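Local coordinates for cytochrome B5-HOST origin (Ostreococcus tauri virus 2, PDB 4B8N), which binds a b-type heme and probably serves as an electron-transfer protein of the cytochrome b5 family, at residues 33-44 with 79-89. Sequence-based numbering, arbitrary orientation.
Sequences IIKDIVYDLTKF and YLTPEVVLGPV. With HEM (protoporphyrin IX containing Fe), chain E.
Asp-40 OD1 is gripped twice by Thr-42, whose OG1 donates to its syn lone pair at 2.7 Å and whose N closes an Asx turn, while across the contact Asp-40 N bonds to Val-84 O at 2.8 Å and Asp-40 CB rests against both methyls of Leu-86. Val-38 N donates to Gly-87 O at 2.7 Å in an almost straight bond (179° at the hydrogen), and Val-38 O accepts from Leu-86 N. Because Leu-86 and Gly-87 both face Val-38, the antiparallel pairing carries a classic beta bulge. At the other end Val-89 N reaches Asp-36 O.

On one face of the sheet, Val-85 runs alongside Tyr-39, its CG2 3.8 Å from Tyr-39 CE2. Leu-80 comes in across the tyrosine, nearly perpendicular to it, its CD1 3.7 Å from Tyr-39 CD2. The other Leu-80 branch, CD2, sits over a face of the Phe-44 ring, 4.1 Å from the centroid, a CH-pi contact. With CG anti to the backbone N (chi1 -180°), Phe-44 also brings CE2 to 3.6 Å from heme C2B. On the other face, Val-38 CG2 meets Val-89 CG2, near Leu-18 and Ile-21 of helix 18-22. Strand 85-88 thus closes the antiparallel sheet's edge on 37-40, while Leu-80 and Phe-44 carry the contact on to the heme pocket of the cytochrome b5 fold.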
loop_
_atom_site.group_PDB
_atom_site.type_symbol
_atom_site.label_atom_id
_atom_site.label_comp_id
_atom_site.label_asym_id
_atom_site.label_seq_id
_atom_site.Cartn_x
_atom_site.Cartn_y
_atom_site.Cartn_z
ATOM N N ILE A 33 0.388 -3.857 -1.060
ATOM C CA ILE A 33 0.380 -4.943 -0.067
ATOM C C ILE A 33 1.669 -4.875 0.742
ATOM O O ILE A 33 2.761 -4.846 0.175
ATOM C CB ILE A 33 0.292 -6.365 -0.699
ATOM C CG1 ILE A 33 -0.922 -6.514 -1.635
ATOM C CG2 ILE A 33 0.253 -7.437 0.408
ATOM C CD1 ILE A 33 -0.816 -7.697 -2.604
ATOM N N ILE A 34 1.536 -4.851 2.068
ATOM C CA ILE A 34 2.682 -4.965 2.979
ATOM C C ILE A 34 2.307 -5.978 4.064
ATOM O O ILE A 34 1.335 -5.774 4.805
ATOM C CB ILE A 34 3.066 -3.598 3.610
ATOM C CG1 ILE A 34 3.397 -2.572 2.518
ATOM C CG2 ILE A 34 4.232 -3.748 4.601
ATOM C CD1 ILE A 34 3.598 -1.161 3.021
ATOM N N LYS A 35 3.076 -7.066 4.127
ATOM C CA LYS A 35 2.823 -8.220 5.008
ATOM C C LYS A 35 1.394 -8.701 4.941
ATOM O O LYS A 35 0.742 -8.825 5.982
ATOM C CB LYS A 35 3.195 -7.920 6.470
ATOM C CG LYS A 35 4.614 -7.396 6.656
ATOM C CD LYS A 35 5.024 -7.348 8.116
ATOM C CE LYS A 35 4.270 -6.260 8.872
ATOM N NZ LYS A 35 4.429 -4.903 8.273
ATOM N N ASP A 36 0.903 -8.923 3.720
ATOM C CA ASP A 36 -0.420 -9.509 3.478
ATOM C C ASP A 36 -1.611 -8.645 3.907
ATOM O O ASP A 36 -2.756 -9.135 3.987
ATOM C CB ASP A 36 -0.501 -10.925 4.081
ATOM C CG ASP A 36 0.421 -11.924 3.366
ATOM O OD1 ASP A 36 0.762 -11.721 2.175
ATOM O OD2 ASP A 36 0.814 -12.914 4.002
ATOM N N ILE A 37 -1.336 -7.363 4.160
ATOM C CA ILE A 37 -2.376 -6.357 4.445
ATOM C C ILE A 37 -2.416 -5.328 3.320
ATOM O O ILE A 37 -1.368 -4.814 2.918
ATOM C CB ILE A 37 -2.141 -5.645 5.801
ATOM C CG1 ILE A 37 -2.252 -6.645 6.964
ATOM C CG2 ILE A 37 -3.140 -4.505 6.012
ATOM C CD1 ILE A 37 -3.635 -7.262 7.137
ATOM N N VAL A 38 -3.616 -5.032 2.809
ATOM C CA VAL A 38 -3.760 -4.085 1.702
ATOM C C VAL A 38 -3.966 -2.675 2.261
ATOM O O VAL A 38 -4.832 -2.466 3.100
ATOM C CB VAL A 38 -4.944 -4.464 0.780
ATOM C CG1 VAL A 38 -4.983 -3.580 -0.456
ATOM C CG2 VAL A 38 -4.866 -5.925 0.376
ATOM N N TYR A 39 -3.150 -1.727 1.801
ATOM C CA TYR A 39 -3.282 -0.316 2.148
ATOM C C TYR A 39 -3.692 0.483 0.910
ATOM O O TYR A 39 -3.163 0.259 -0.171
ATOM C CB TYR A 39 -1.941 0.206 2.693
ATOM C CG TYR A 39 -1.473 -0.522 3.939
ATOM C CD1 TYR A 39 -0.718 -1.699 3.859
ATOM C CD2 TYR A 39 -1.826 -0.059 5.198
ATOM C CE1 TYR A 39 -0.311 -2.374 5.005
ATOM C CE2 TYR A 39 -1.415 -0.713 6.345
ATOM C CZ TYR A 39 -0.670 -1.869 6.254
ATOM O OH TYR A 39 -0.282 -2.504 7.415
ATOM N N ASP A 40 -4.640 1.403 1.067
ATOM C CA ASP A 40 -4.954 2.341 0.003
ATOM C C ASP A 40 -4.132 3.588 0.240
ATOM O O ASP A 40 -4.446 4.391 1.122
ATOM C CB ASP A 40 -6.448 2.666 -0.066
ATOM C CG ASP A 40 -6.793 3.646 -1.199
ATOM O OD1 ASP A 40 -5.888 4.220 -1.843
ATOM O OD2 ASP A 40 -7.994 3.841 -1.449
ATOM N N LEU A 41 -3.063 3.733 -0.539
ATOM C CA LEU A 41 -2.121 4.822 -0.322
ATOM C C LEU A 41 -2.348 6.025 -1.232
ATOM O O LEU A 41 -1.545 6.954 -1.241
ATOM C CB LEU A 41 -0.662 4.312 -0.365
ATOM C CG LEU A 41 -0.318 3.236 0.680
ATOM C CD1 LEU A 41 1.090 2.688 0.498
ATOM C CD2 LEU A 41 -0.508 3.759 2.089
ATOM N N THR A 42 -3.471 6.036 -1.955
ATOM C CA THR A 42 -3.752 7.087 -2.945
ATOM C C THR A 42 -3.618 8.478 -2.300
ATOM O O THR A 42 -2.867 9.345 -2.773
ATOM C CB THR A 42 -5.170 6.903 -3.554
ATOM O OG1 THR A 42 -5.320 5.572 -4.074
ATOM C CG2 THR A 42 -5.443 7.906 -4.635
ATOM N N LYS A 43 -4.324 8.679 -1.193
ATOM C CA LYS A 43 -4.283 9.975 -0.512
ATOM C C LYS A 43 -2.986 10.185 0.273
ATOM O O LYS A 43 -2.542 11.316 0.462
ATOM C CB LYS A 43 -5.519 10.159 0.377
ATOM C CG LYS A 43 -6.790 10.389 -0.432
ATOM C CD LYS A 43 -8.028 10.361 0.451
ATOM C CE LYS A 43 -9.272 10.703 -0.354
ATOM N NZ LYS A 43 -10.505 10.539 0.459
ATOM N N PHE A 44 -2.357 9.104 0.701
ATOM C CA PHE A 44 -1.052 9.222 1.372
ATOM C C PHE A 44 0.088 9.682 0.454
ATOM O O PHE A 44 1.098 10.207 0.935
ATOM C CB PHE A 44 -0.678 7.902 2.071
ATOM C CG PHE A 44 0.655 7.947 2.787
ATOM C CD1 PHE A 44 0.836 8.744 3.921
ATOM C CD2 PHE A 44 1.737 7.201 2.316
ATOM C CE1 PHE A 44 2.072 8.792 4.571
ATOM C CE2 PHE A 44 2.965 7.239 2.966
ATOM C CZ PHE A 44 3.134 8.038 4.090
ATOM N N TYR A 79 2.054 6.684 10.980
ATOM C CA TYR A 79 1.749 7.547 9.838
ATOM C C TYR A 79 0.403 7.312 9.177
ATOM O O TYR A 79 -0.072 8.171 8.429
ATOM C CB TYR A 79 2.874 7.488 8.801
ATOM C CG TYR A 79 4.138 8.168 9.273
ATOM C CD1 TYR A 79 5.003 7.544 10.179
ATOM C CD2 TYR A 79 4.470 9.439 8.815
ATOM C CE1 TYR A 79 6.167 8.172 10.621
ATOM C CE2 TYR A 79 5.631 10.070 9.241
ATOM C CZ TYR A 79 6.469 9.435 10.145
ATOM O OH TYR A 79 7.609 10.069 10.562
ATOM N N LEU A 80 -0.213 6.163 9.439
ATOM C CA LEU A 80 -1.461 5.821 8.772
ATOM C C LEU A 80 -2.662 5.768 9.723
ATOM O O LEU A 80 -2.506 5.466 10.898
ATOM C CB LEU A 80 -1.307 4.503 8.002
ATOM C CG LEU A 80 -0.147 4.397 6.993
ATOM C CD1 LEU A 80 -0.199 3.051 6.286
ATOM C CD2 LEU A 80 -0.124 5.530 5.960
ATOM N N THR A 81 -3.846 6.083 9.195
ATOM C CA THR A 81 -5.118 5.957 9.927
ATOM C C THR A 81 -5.851 4.683 9.499
ATOM O O THR A 81 -5.476 4.069 8.494
ATOM C CB THR A 81 -6.024 7.189 9.702
ATOM O OG1 THR A 81 -6.323 7.334 8.309
ATOM C CG2 THR A 81 -5.329 8.447 10.169
ATOM N N PRO A 82 -6.875 4.255 10.272
ATOM C CA PRO A 82 -7.657 3.067 9.897
ATOM C C PRO A 82 -8.338 3.162 8.541
ATOM O O PRO A 82 -8.568 2.135 7.903
ATOM C CB PRO A 82 -8.725 2.992 10.995
ATOM C CG PRO A 82 -8.057 3.589 12.182
ATOM C CD PRO A 82 -7.175 4.686 11.653
ATOM N N GLU A 83 -8.674 4.367 8.094
ATOM C CA GLU A 83 -9.395 4.476 6.822
ATOM C C GLU A 83 -8.605 3.957 5.596
ATOM O O GLU A 83 -9.209 3.581 4.585
ATOM C CB GLU A 83 -9.923 5.894 6.589
ATOM C CG GLU A 83 -8.855 6.966 6.449
ATOM C CD GLU A 83 -9.447 8.345 6.235
ATOM O OE1 GLU A 83 -10.435 8.688 6.923
ATOM O OE2 GLU A 83 -8.918 9.094 5.384
ATOM N N VAL A 84 -7.273 3.924 5.684
ATOM C CA VAL A 84 -6.464 3.442 4.548
ATOM C C VAL A 84 -6.099 1.963 4.653
ATOM O O VAL A 84 -5.556 1.381 3.708
ATOM C CB VAL A 84 -5.194 4.300 4.289
ATOM C CG1 VAL A 84 -5.572 5.753 4.014
ATOM C CG2 VAL A 84 -4.186 4.189 5.428
ATOM N N VAL A 85 -6.375 1.365 5.808
ATOM C CA VAL A 85 -6.050 -0.038 6.024
ATOM C C VAL A 85 -7.267 -0.838 5.594
ATOM O O VAL A 85 -8.267 -0.894 6.305
ATOM C CB VAL A 85 -5.664 -0.344 7.488
ATOM C CG1 VAL A 85 -5.193 -1.786 7.615
ATOM C CG2 VAL A 85 -4.597 0.627 7.990
ATOM N N LEU A 86 -7.178 -1.449 4.418
ATOM C CA LEU A 86 -8.334 -2.095 3.823
ATOM C C LEU A 86 -8.579 -3.491 4.380
ATOM O O LEU A 86 -9.728 -3.896 4.518
ATOM C CB LEU A 86 -8.215 -2.128 2.293
ATOM C CG LEU A 86 -7.975 -0.778 1.594
ATOM C CD1 LEU A 86 -8.076 -0.984 0.103
ATOM C CD2 LEU A 86 -8.955 0.308 2.043
ATOM N N GLY A 87 -7.507 -4.214 4.702
ATOM C CA GLY A 87 -7.618 -5.567 5.250
ATOM C C GLY A 87 -6.632 -6.551 4.634
ATOM O O GLY A 87 -5.795 -6.173 3.806
ATOM N N PRO A 88 -6.727 -7.835 5.024
ATOM C CA PRO A 88 -5.780 -8.811 4.507
ATOM C C PRO A 88 -6.110 -9.282 3.076
ATOM O O PRO A 88 -7.283 -9.290 2.678
ATOM C CB PRO A 88 -5.905 -9.967 5.511
ATOM C CG PRO A 88 -7.350 -9.925 5.924
ATOM C CD PRO A 88 -7.753 -8.462 5.885
ATOM N N VAL A 89 -5.068 -9.643 2.320
ATOM C CA VAL A 89 -5.209 -10.278 1.004
ATOM C C VAL A 89 -6.058 -11.554 1.113
ATOM O O VAL A 89 -5.869 -12.359 2.031
ATOM C CB VAL A 89 -3.819 -10.637 0.410
ATOM C CG1 VAL A 89 -3.943 -11.425 -0.891
ATOM C CG2 VAL A 89 -2.995 -9.385 0.165
HETATM C CHA HEM E . 11.065 7.364 3.444
HETATM C CHB HEM E . 6.628 6.395 5.552
HETATM C CHC HEM E . 5.615 3.224 2.067
HETATM C CHD HEM E . 9.957 4.250 -0.013
HETATM C C1A HEM E . 9.930 7.312 4.331
HETATM C C2A HEM E . 9.898 8.114 5.556
HETATM C C3A HEM E . 8.610 7.815 6.168
HETATM C C4A HEM E . 7.926 6.906 5.246
HETATM C CMA HEM E . 8.072 8.387 7.442
HETATM C CAA HEM E . 10.965 9.039 6.111
HETATM C CBA HEM E . 11.720 8.318 7.232
HETATM C CGA HEM E . 12.566 7.241 6.596
HETATM O O1A HEM E . 13.583 7.566 5.901
HETATM O O2A HEM E . 12.196 6.062 6.779
HETATM C C1B HEM E . 5.950 5.408 4.762
HETATM C C2B HEM E . 4.638 4.891 5.182
HETATM C C3B HEM E . 4.373 3.944 4.118
HETATM C C4B HEM E . 5.535 4.047 3.236
HETATM C CMB HEM E . 3.820 5.262 6.382
HETATM C CAB HEM E . 3.162 3.106 3.933
HETATM C CBB HEM E . 3.260 1.807 3.919
HETATM C C1C HEM E . 6.739 3.126 1.198
HETATM C C2C HEM E . 6.753 2.228 0.017
HETATM C C3C HEM E . 8.032 2.562 -0.569
HETATM C C4C HEM E . 8.678 3.629 0.240
HETATM C CMC HEM E . 5.689 1.247 -0.433
HETATM C CAC HEM E . 8.593 1.940 -1.777
HETATM C CBC HEM E . 9.476 0.992 -1.570
HETATM C C1D HEM E . 10.649 5.253 0.731
HETATM C C2D HEM E . 11.972 5.728 0.293
HETATM C C3D HEM E . 12.308 6.670 1.349
HETATM C C4D HEM E . 11.124 6.615 2.232
HETATM C CMD HEM E . 12.802 5.353 -0.927
HETATM C CAD HEM E . 13.542 7.512 1.516
HETATM C CBD HEM E . 14.494 6.897 2.544
HETATM C CGD HEM E . 15.645 7.836 2.902
HETATM O O1D HEM E . 15.914 8.821 2.170
HETATM O O2D HEM E . 16.304 7.585 3.934
HETATM N NA HEM E . 8.776 6.434 4.200
HETATM N NB HEM E . 6.487 4.885 3.647
HETATM N NC HEM E . 7.922 3.876 1.390
HETATM N ND HEM E . 10.158 5.758 1.894
HETATM FE FE HEM E . 8.252 5.350 2.654
#